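Local coordinates for protein 11S globulin isoform 1 (Cocos nucifera, PDB 5WPW) that serves as a seed storage globulin of coconut, a hexameric nutrient reservoir of the 11S family, and is a potential food allergen, at the interface of chains A and B and the interface of chains A and C. Coordinates in Å, arbitrary orientation; residue numbers count along the deposited sequence, not the author numbering. Chains: chain A/B/C, 11S globulin isoform 1.

Contact 1: the interface of chains A and B. Residues chain A 325, 345-347; chain B 56, 58, 149, 156.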
loop_
_atom_site.group_PDB
_atom_site.type_symbol
_atom_site.label_atom_id
_atom_site.label_comp_id
_atom_site.label_asym_id
_atom_site.label_seq_id
_atom_site.Cartn_x
_atom_site.Cartn_y
_atom_site.Cartn_z
ATOM N N ASP A 325 -9.004 -10.679 -32.586
ATOM C CA ASP A 325 -9.223 -9.278 -32.927
ATOM C C ASP A 325 -9.435 -9.059 -34.413
ATOM O O ASP A 325 -9.826 -7.952 -34.801
ATOM C CB ASP A 325 -8.045 -8.416 -32.458
ATOM C CG ASP A 325 -6.718 -8.913 -32.974
ATOM O OD1 ASP A 325 -6.475 -10.129 -32.880
ATOM O OD2 ASP A 325 -5.921 -8.089 -33.467
ATOM N N GLN A 345 -5.405 -13.427 -23.554
ATOM C CA GLN A 345 -6.059 -12.249 -23.015
ATOM C C GLN A 345 -6.815 -11.534 -24.129
ATOM O O GLN A 345 -6.345 -11.470 -25.275
ATOM C CB GLN A 345 -5.002 -11.309 -22.402
ATOM C CG GLN A 345 -5.554 -9.962 -21.946
ATOM C CD GLN A 345 -4.450 -8.958 -21.582
ATOM O OE1 GLN A 345 -4.679 -7.990 -20.833
ATOM N NE2 GLN A 345 -3.269 -9.180 -22.108
ATOM N N ASN A 346 -8.012 -11.055 -23.794
ATOM C CA ASN A 346 -8.828 -10.229 -24.687
ATOM C C ASN A 346 -9.554 -11.071 -25.740
ATOM O O ASN A 346 -10.544 -10.600 -26.300
ATOM C CB ASN A 346 -8.000 -9.152 -25.410
ATOM C CG ASN A 346 -7.785 -7.887 -24.599
ATOM O OD1 ASN A 346 -6.667 -7.593 -24.173
ATOM N ND2 ASN A 346 -8.836 -7.083 -24.460
ATOM N N PHE A 347 -9.088 -12.289 -26.047
ATOM C CA PHE A 347 -9.812 -13.123 -27.015
ATOM C C PHE A 347 -11.187 -13.477 -26.470
ATOM O O PHE A 347 -11.342 -13.763 -25.288
ATOM C CB PHE A 347 -9.057 -14.413 -27.328
ATOM C CG PHE A 347 -7.920 -14.233 -28.294
ATOM C CD1 PHE A 347 -7.138 -13.078 -28.262
ATOM C CD2 PHE A 347 -7.606 -15.223 -29.215
ATOM C CE1 PHE A 347 -6.081 -12.899 -29.141
ATOM C CE2 PHE A 347 -6.528 -15.061 -30.099
ATOM C CZ PHE A 347 -5.761 -13.896 -30.056
ATOM N N MET B 56 -12.680 -2.667 -27.753
ATOM C CA MET B 56 -11.765 -2.692 -26.624
ATOM C C MET B 56 -10.371 -3.010 -27.136
ATOM O O MET B 56 -10.206 -3.638 -28.187
ATOM C CB MET B 56 -12.219 -3.650 -25.526
ATOM C CG MET B 56 -12.417 -5.071 -25.920
ATOM S SD MET B 56 -10.899 -6.018 -25.652
ATOM C CE MET B 56 -11.546 -7.675 -25.922
ATOM N N ASN B 58 -6.094 -4.054 -26.176
ATOM C CA ASN B 58 -5.191 -4.773 -25.276
ATOM C C ASN B 58 -4.317 -3.842 -24.448
ATOM O O ASN B 58 -3.650 -4.320 -23.523
ATOM C CB ASN B 58 -4.281 -5.718 -26.070
ATOM C CG ASN B 58 -3.269 -4.963 -26.981
ATOM O OD1 ASN B 58 -3.600 -3.936 -27.595
ATOM N ND2 ASN B 58 -2.040 -5.479 -27.069
ATOM N N LEU B 149 -0.391 -9.440 -24.368
ATOM C CA LEU B 149 -0.192 -9.894 -25.746
ATOM C C LEU B 149 1.110 -9.349 -26.315
ATOM O O LEU B 149 2.052 -9.078 -25.561
ATOM C CB LEU B 149 -1.377 -9.494 -26.623
ATOM C CG LEU B 149 -2.749 -9.968 -26.164
ATOM C CD1 LEU B 149 -3.847 -9.402 -27.034
ATOM C CD2 LEU B 149 -2.814 -11.506 -26.127
ATOM N N PHE B 156 -10.222 -4.904 -30.652
ATOM C CA PHE B 156 -11.262 -5.922 -30.740
ATOM C C PHE B 156 -12.590 -5.200 -30.877
ATOM O O PHE B 156 -13.092 -4.641 -29.900
ATOM C CB PHE B 156 -11.273 -6.823 -29.501
ATOM C CG PHE B 156 -9.994 -7.616 -29.284
ATOM C CD1 PHE B 156 -8.828 -6.992 -28.884
ATOM C CD2 PHE B 156 -9.979 -8.998 -29.466
ATOM C CE1 PHE B 156 -7.656 -7.745 -28.670
ATOM C CE2 PHE B 156 -8.835 -9.745 -29.252
ATOM C CZ PHE B 156 -7.669 -9.123 -28.858
#
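The ring of B:Phe156 is held between A:Asp325 and A:Asn346, with a methylene of chain A against each face. CB of A:Asp325 sits over the ring centre, 3.5 Å from the centroid, while CB of A:Asn346 covers the opposite face nearer the rim, 3.5 Å from CZ of B:Phe156. Both are CH-pi contacts, so two polar residues contribute their aliphatic carbons to an aromatic group. A:Phe347 adds an aromatic neighbour, its CD1 lying 3.9 Å from CE2 of B:Phe156 as the two side chains meet at a slant.

Van der Waals contacts with polar atoms form a second group. The methyl CD2 of B:Leu149 rests 3.6 Å from the backbone carbonyl O of A:Gln345. The backbone of A:Asn346, whose positive phi (79°) suits asparagine well, and its CG opposite the carbonyl carbon (chi1 -84°) carry the amide past the side chain of B:Met56, and OD1 touches CA of B:Asn58 at 3.4 Å. The modelled approach of the amide nitrogen to the sulfur of B:Met56 is too short to be trusted.

Phenylalanine suits this place because both its faces can be covered at once. The site probably helps to hold neighbouring subunits head to tail within one trimer of the storage hexamer.

Contact 2: the interface of chains A and C. Residues chain A 80-82, 84, 103; chain C 377, 409, 411.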
loop_
_atom_site.group_PDB
_atom_site.type_symbol
_atom_site.label_atom_id
_atom_site.label_comp_id
_atom_site.label_asym_id
_atom_site.label_seq_id
_atom_site.Cartn_x
_atom_site.Cartn_y
_atom_site.Cartn_z
ATOM N N PRO A 80 10.596 -21.021 11.865
ATOM C CA PRO A 80 10.880 -22.114 12.812
ATOM C C PRO A 80 10.164 -23.389 12.428
ATOM O O PRO A 80 9.110 -23.359 11.787
ATOM C CB PRO A 80 10.354 -21.580 14.155
ATOM C CG PRO A 80 9.362 -20.498 13.785
ATOM C CD PRO A 80 9.848 -19.920 12.487
ATOM N N GLU A 81 10.765 -24.526 12.830
ATOM C CA GLU A 81 10.092 -25.822 12.774
ATOM C C GLU A 81 9.069 -25.878 13.890
ATOM O O GLU A 81 9.422 -25.785 15.065
ATOM C CB GLU A 81 11.089 -26.967 12.918
ATOM C CG GLU A 81 11.983 -27.159 11.727
ATOM C CD GLU A 81 13.054 -26.100 11.672
ATOM O OE1 GLU A 81 13.406 -25.562 12.747
ATOM O OE2 GLU A 81 13.531 -25.785 10.557
ATOM N N THR A 82 7.794 -25.974 13.538
ATOM C CA THR A 82 6.754 -25.933 14.549
ATOM C C THR A 82 6.069 -27.279 14.741
ATOM O O THR A 82 5.185 -27.381 15.598
ATOM C CB THR A 82 5.705 -24.880 14.209
ATOM O OG1 THR A 82 5.074 -25.258 12.996
ATOM C CG2 THR A 82 6.357 -23.475 14.062
ATOM N N GLN A 84 6.885 -30.936 16.030
ATOM C CA GLN A 84 7.993 -31.550 16.755
ATOM C C GLN A 84 7.453 -32.520 17.800
ATOM O O GLN A 84 6.353 -32.345 18.328
ATOM C CB GLN A 84 8.911 -30.497 17.410
ATOM C CG GLN A 84 8.216 -29.221 17.926
ATOM C CD GLN A 84 9.174 -28.219 18.604
ATOM O OE1 GLN A 84 8.878 -27.714 19.689
ATOM N NE2 GLN A 84 10.303 -27.918 17.959
ATOM N N GLU A 103 11.675 -33.209 14.066
ATOM C CA GLU A 103 11.098 -31.874 14.030
ATOM C C GLU A 103 11.226 -31.370 12.605
ATOM O O GLU A 103 12.236 -31.610 11.933
ATOM C CB GLU A 103 11.771 -30.913 15.023
ATOM C CG GLU A 103 13.024 -30.263 14.504
ATOM C CD GLU A 103 13.465 -29.071 15.329
ATOM O OE1 GLU A 103 14.631 -28.649 15.157
ATOM O OE2 GLU A 103 12.660 -28.566 16.147
ATOM N N LYS C 377 11.532 -22.039 22.137
ATOM C CA LYS C 377 12.391 -21.866 20.967
ATOM C C LYS C 377 12.398 -20.432 20.439
ATOM O O LYS C 377 13.418 -19.970 19.917
ATOM C CB LYS C 377 11.942 -22.820 19.867
ATOM C CG LYS C 377 12.803 -22.787 18.617
ATOM C CD LYS C 377 12.067 -23.438 17.444
ATOM C CE LYS C 377 12.277 -24.929 17.413
ATOM N NZ LYS C 377 12.985 -25.381 16.191
ATOM N N ASP C 409 14.425 -25.607 22.779
ATOM C CA ASP C 409 14.125 -26.188 21.476
ATOM C C ASP C 409 12.637 -26.432 21.251
ATOM O O ASP C 409 12.259 -26.863 20.158
ATOM C CB ASP C 409 14.888 -27.507 21.294
ATOM C CG ASP C 409 16.395 -27.328 21.377
ATOM O OD1 ASP C 409 16.852 -26.226 21.751
ATOM O OD2 ASP C 409 17.124 -28.295 21.076
ATOM N N VAL C 411 8.613 -25.164 21.010
ATOM C CA VAL C 411 8.038 -23.935 20.458
ATOM C C VAL C 411 7.049 -23.278 21.419
ATOM O O VAL C 411 7.316 -22.186 21.939
ATOM C CB VAL C 411 7.376 -24.180 19.091
ATOM C CG1 VAL C 411 6.622 -22.918 18.645
ATOM C CG2 VAL C 411 8.430 -24.547 18.059
#
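A:Gln84 reads the backbone of chain C with both ends of its amide: OE1 accepts a hydrogen bond from N of C:Val411 at 2.9 Å, and NE2 donates to O of C:Asp409 at 3.1 Å. The second bond lies in the carbonyl plane of C:Asp409, with a C=O...N angle of 159°, whereas the nitrogen of C:Val411 approaches OE1 tilted from the glutamine's carbonyl plane. One bond accepted and one donated fix which way round the amide is turned, a task for which glutamine is well equipped. CG2 of C:Val411 also lies 3.4 Å from the backbone O of A:Glu81.

Beside it, the ammonium of C:Lys377 forms salt bridges to two carboxylates. NZ lies 3.2 Å from OE2 of A:Glu103, to which it also donates a hydrogen bond from above the carboxylate plane, and 3.5 Å from OE1 of A:Glu81. The lysine leaves its backbone with CG anti to N (chi1 -177°) and then bends at chi3 and chi4, bringing its tip to the acids while CD passes A:Pro80.

Farther out, a weak bond from A:Gln84 NE2 to A:Glu103 OE2 (3.0 Å) couples the amide to the salt bridge to A:Glu103. Repeated by two-fold symmetry, the site probably helps to join the two trimers of the hexamer.

Contact 3: the interface of chains A and B. Residues chain A 301, 374-375, 381, 403, 407; chain B 191-192, 202.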
loop_
_atom_site.group_PDB
_atom_site.type_symbol
_atom_site.label_atom_id
_atom_site.label_comp_id
_atom_site.label_asym_id
_atom_site.label_seq_id
_atom_site.Cartn_x
_atom_site.Cartn_y
_atom_site.Cartn_z
ATOM N N PRO A 301 -20.600 -15.993 -23.705
ATOM C CA PRO A 301 -19.443 -15.414 -24.403
ATOM C C PRO A 301 -18.794 -14.325 -23.562
ATOM O O PRO A 301 -19.470 -13.491 -22.963
ATOM C CB PRO A 301 -20.049 -14.842 -25.693
ATOM C CG PRO A 301 -21.290 -15.619 -25.900
ATOM C CD PRO A 301 -21.811 -15.989 -24.545
ATOM N N ILE A 374 -20.279 -10.731 -22.785
ATOM C CA ILE A 374 -20.854 -9.989 -23.906
ATOM C C ILE A 374 -22.354 -9.820 -23.742
ATOM O O ILE A 374 -22.875 -8.730 -23.973
ATOM C CB ILE A 374 -20.498 -10.689 -25.234
ATOM C CG1 ILE A 374 -18.982 -10.750 -25.394
ATOM C CG2 ILE A 374 -21.058 -9.939 -26.421
ATOM C CD1 ILE A 374 -18.505 -11.370 -26.691
ATOM N N VAL A 375 -23.045 -10.890 -23.339
ATOM C CA VAL A 375 -24.462 -10.891 -23.000
ATOM C C VAL A 375 -24.627 -11.377 -21.569
ATOM O O VAL A 375 -23.797 -12.129 -21.051
ATOM C CB VAL A 375 -25.289 -11.774 -23.956
ATOM C CG1 VAL A 375 -25.616 -10.999 -25.214
ATOM C CG2 VAL A 375 -24.536 -13.061 -24.272
ATOM N N LEU A 381 -22.849 -5.560 -23.495
ATOM C CA LEU A 381 -23.995 -5.101 -24.269
ATOM C C LEU A 381 -25.092 -4.588 -23.357
ATOM O O LEU A 381 -25.734 -3.578 -23.661
ATOM C CB LEU A 381 -24.496 -6.217 -25.181
ATOM C CG LEU A 381 -23.470 -6.510 -26.286
ATOM C CD1 LEU A 381 -24.057 -7.387 -27.379
ATOM C CD2 LEU A 381 -22.904 -5.228 -26.873
ATOM N N VAL A 403 -31.513 -8.438 -28.291
ATOM C CA VAL A 403 -30.104 -8.748 -28.078
ATOM C C VAL A 403 -29.703 -8.409 -26.646
ATOM O O VAL A 403 -28.931 -9.137 -26.006
ATOM C CB VAL A 403 -29.243 -8.001 -29.111
ATOM C CG1 VAL A 403 -27.809 -7.846 -28.627
ATOM C CG2 VAL A 403 -29.289 -8.701 -30.459
ATOM N N ARG A 407 -31.208 -12.354 -22.373
ATOM C CA ARG A 407 -30.416 -12.972 -21.312
ATOM C C ARG A 407 -30.041 -11.989 -20.210
ATOM O O ARG A 407 -29.205 -12.318 -19.355
ATOM C CB ARG A 407 -29.134 -13.568 -21.886
ATOM C CG ARG A 407 -29.358 -14.682 -22.850
ATOM C CD ARG A 407 -29.512 -15.968 -22.119
ATOM N NE ARG A 407 -28.933 -17.038 -22.903
ATOM C CZ ARG A 407 -29.328 -18.298 -22.833
ATOM N NH1 ARG A 407 -30.303 -18.630 -22.007
ATOM N NH2 ARG A 407 -28.740 -19.224 -23.579
ATOM N N ALA B 191 -26.300 -18.623 -27.331
ATOM C CA ALA B 191 -25.775 -17.756 -26.279
ATOM C C ALA B 191 -26.689 -16.556 -26.044
ATOM O O ALA B 191 -27.088 -16.270 -24.907
ATOM C CB ALA B 191 -24.352 -17.310 -26.639
ATOM N N PHE B 192 -27.070 -15.861 -27.112
ATOM C CA PHE B 192 -27.879 -14.660 -26.946
ATOM C C PHE B 192 -29.354 -14.962 -26.703
ATOM O O PHE B 192 -30.089 -14.059 -26.298
ATOM C CB PHE B 192 -27.719 -13.747 -28.166
ATOM C CG PHE B 192 -26.390 -12.994 -28.198
ATOM C CD1 PHE B 192 -25.201 -13.633 -27.881
ATOM C CD2 PHE B 192 -26.344 -11.657 -28.529
ATOM C CE1 PHE B 192 -23.986 -12.951 -27.898
ATOM C CE2 PHE B 192 -25.121 -10.963 -28.551
ATOM C CZ PHE B 192 -23.947 -11.620 -28.234
ATOM N N LEU B 202 -25.920 -9.536 -35.956
ATOM C CA LEU B 202 -24.904 -9.095 -35.007
ATOM C C LEU B 202 -23.505 -9.258 -35.577
ATOM O O LEU B 202 -22.608 -8.481 -35.234
ATOM C CB LEU B 202 -25.037 -9.854 -33.692
ATOM C CG LEU B 202 -26.205 -9.364 -32.846
ATOM C CD1 LEU B 202 -26.424 -10.319 -31.707
ATOM C CD2 LEU B 202 -25.985 -7.938 -32.333
HETATM O O HOH W 1 -29.667 -11.478 -24.597
#
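Water 1 is gripped from three directions across the seam: it lies 2.8 Å from O of A:Val403, 2.8 Å from N of A:Arg407 and 3.1 Å from O of B:Phe192. It thus ties the end of helix 397-405 in chain A to the end of helix 185-192 in chain B, where backbone groups may lack partners within the helix.

One residue earlier in that helix of chain B, the O of B:Ala191 accepts a nearly straight bond from NE of A:Arg407, 2.8 Å long with 169° at the hydrogen. The oxygen lies at the edge of the guanidinium, in its plane, although the nitrogen stands above the carbonyl plane. Bends at chi2 and chi3 fold the arginine back so that NE does the bonding, and a long, flexible chain is well suited to that.

The hydrophobic part centres on B:Phe192, a large flat residue that packs against branched side chains of chain A. A:Val375, the engineered A:Ile374, A:Leu381 and A:Val403 all touch its ring. At the margin A:Val403 meets B:Leu202 tip to tip, with CG2 3.5 Å from CD1. Near the helix end, B:Ala191 puts its small CB 3.5 Å from CD of A:Pro301. With CG1 opposite its carbonyl carbon (chi1 -83°), A:Val375 sets that methyl over the centre of the B:Phe192 ring, 3.3 Å from the centroid.

Contact 4: the interface of chains A and B. Residues chain A 298, 301, 350, 414; chain B 187, 190-192.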
loop_
_atom_site.group_PDB
_atom_site.type_symbol
_atom_site.label_atom_id
_atom_site.label_comp_id
_atom_site.label_asym_id
_atom_site.label_seq_id
_atom_site.Cartn_x
_atom_site.Cartn_y
_atom_site.Cartn_z
ATOM N N MET A 298 -24.158 -23.620 -21.070
ATOM C CA MET A 298 -23.245 -22.702 -21.722
ATOM C C MET A 298 -22.594 -21.785 -20.702
ATOM O O MET A 298 -23.219 -21.398 -19.708
ATOM C CB MET A 298 -23.982 -21.850 -22.749
ATOM C CG MET A 298 -24.357 -22.584 -24.004
ATOM S SD MET A 298 -24.430 -21.422 -25.363
ATOM C CE MET A 298 -23.029 -20.389 -24.920
ATOM N N PRO A 301 -20.600 -15.993 -23.705
ATOM C CA PRO A 301 -19.443 -15.414 -24.403
ATOM C C PRO A 301 -18.794 -14.325 -23.562
ATOM O O PRO A 301 -19.470 -13.491 -22.963
ATOM C CB PRO A 301 -20.049 -14.842 -25.693
ATOM C CG PRO A 301 -21.290 -15.619 -25.900
ATOM C CD PRO A 301 -21.811 -15.989 -24.545
ATOM N N LEU A 350 -16.399 -18.869 -25.878
ATOM C CA LEU A 350 -17.731 -19.406 -25.680
ATOM C C LEU A 350 -17.572 -20.910 -25.486
ATOM O O LEU A 350 -16.770 -21.530 -26.191
ATOM C CB LEU A 350 -18.580 -19.073 -26.914
ATOM C CG LEU A 350 -19.963 -19.606 -27.207
ATOM C CD1 LEU A 350 -20.651 -18.605 -28.146
ATOM C CD2 LEU A 350 -19.881 -20.988 -27.837
ATOM N N PHE A 414 -25.423 -20.065 -18.597
ATOM C CA PHE A 414 -26.659 -19.947 -19.355
ATOM C C PHE A 414 -27.296 -21.328 -19.467
ATOM O O PHE A 414 -26.708 -22.239 -20.060
ATOM C CB PHE A 414 -26.372 -19.382 -20.745
ATOM C CG PHE A 414 -26.138 -17.903 -20.775
ATOM C CD1 PHE A 414 -26.275 -17.125 -19.630
ATOM C CD2 PHE A 414 -25.778 -17.281 -21.956
ATOM C CE1 PHE A 414 -26.050 -15.754 -19.679
ATOM C CE2 PHE A 414 -25.554 -15.908 -22.011
ATOM C CZ PHE A 414 -25.694 -15.146 -20.878
ATOM N N LEU B 187 -24.314 -21.156 -32.222
ATOM C CA LEU B 187 -23.982 -20.988 -30.810
ATOM C C LEU B 187 -24.238 -19.557 -30.354
ATOM O O LEU B 187 -24.703 -19.329 -29.232
ATOM C CB LEU B 187 -22.536 -21.404 -30.543
ATOM C CG LEU B 187 -22.351 -22.750 -29.813
ATOM C CD1 LEU B 187 -22.921 -22.746 -28.394
ATOM C CD2 LEU B 187 -22.953 -23.906 -30.609
ATOM N N ALA B 190 -27.797 -19.374 -29.653
ATOM C CA ALA B 190 -28.015 -20.022 -28.364
ATOM C C ALA B 190 -27.526 -19.142 -27.222
ATOM O O ALA B 190 -28.249 -18.917 -26.245
ATOM C CB ALA B 190 -27.318 -21.382 -28.333
ATOM N N ALA B 191 -26.300 -18.623 -27.331
ATOM C CA ALA B 191 -25.775 -17.756 -26.279
ATOM C C ALA B 191 -26.689 -16.556 -26.044
ATOM O O ALA B 191 -27.088 -16.270 -24.907
ATOM C CB ALA B 191 -24.352 -17.310 -26.639
ATOM N N PHE B 192 -27.070 -15.861 -27.112
ATOM C CA PHE B 192 -27.879 -14.660 -26.946
ATOM C C PHE B 192 -29.354 -14.962 -26.703
ATOM O O PHE B 192 -30.089 -14.059 -26.298
ATOM C CB PHE B 192 -27.719 -13.747 -28.166
ATOM C CG PHE B 192 -26.390 -12.994 -28.198
ATOM C CD1 PHE B 192 -25.201 -13.633 -27.881
ATOM C CD2 PHE B 192 -26.344 -11.657 -28.529
ATOM C CE1 PHE B 192 -23.986 -12.951 -27.898
ATOM C CE2 PHE B 192 -25.121 -10.963 -28.551
ATOM C CZ PHE B 192 -23.947 -11.620 -28.234
#
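This is a helix-on-sheet, largely hydrophobic interface between neighbouring subunits, and it probably helps to close the head-to-tail trimer from which the hexamer is built. B:Leu187 makes the main branched contact, its CD1 touching two residues of chain A: it lies 3.6 Å from CD2 of A:Leu350 and 3.6 Å from SD of A:Met298. Both partners meet it at a slant, so that the leucine methyl rests against a methyl of one and the sulfur of the other. A:Leu350 reaches it with CG anti to the backbone N (chi1 171°), which directs the branched end toward the helix.

Methionine suits the next position because its unbranched, flexible chain can follow the helix surface. A bend at chi3 (38°) turns the terminal methyl of A:Met298 toward B:Ala191, and CE ends 3.8 Å from CB of that residue. Alanine is apt here, since a short side chain lets strand and helix come near each other; CB of B:Ala190 likewise lies 4.1 Å from SD of A:Met298. The ring of A:Phe414 brings CE2 to 3.3 Å from O of B:Ala191, flanking the carbonyl near the helix end.

In the fold, A:Met298 and A:Pro301 belong to strand 298-304 and A:Leu350 to strand 348-354, both in the C-terminal cupin beta-barrel of chain A, while A:Phe414 lies on the short strand 413-414. Helix 185-192 of chain B packs against them.

Contacts 3 and 4 are parts of one continuous surface: their C-alpha centres are about 7 Å apart, and they share A:Pro301, B:Ala191 and B:Phe192, so helix 185-192 of chain B serves both. Contact 1 lies about 18 Å from contact 3 and 19 Å from contact 4, widening the same A-B junction onto loops and strands of chain B that precede this helix. Contact 2 is 50 to 57 Å from the others by the same measure and faces chain C across a two-fold axis. Chain A thus uses separate surfaces for its two partners, as expected for a hexamer made of two trimers.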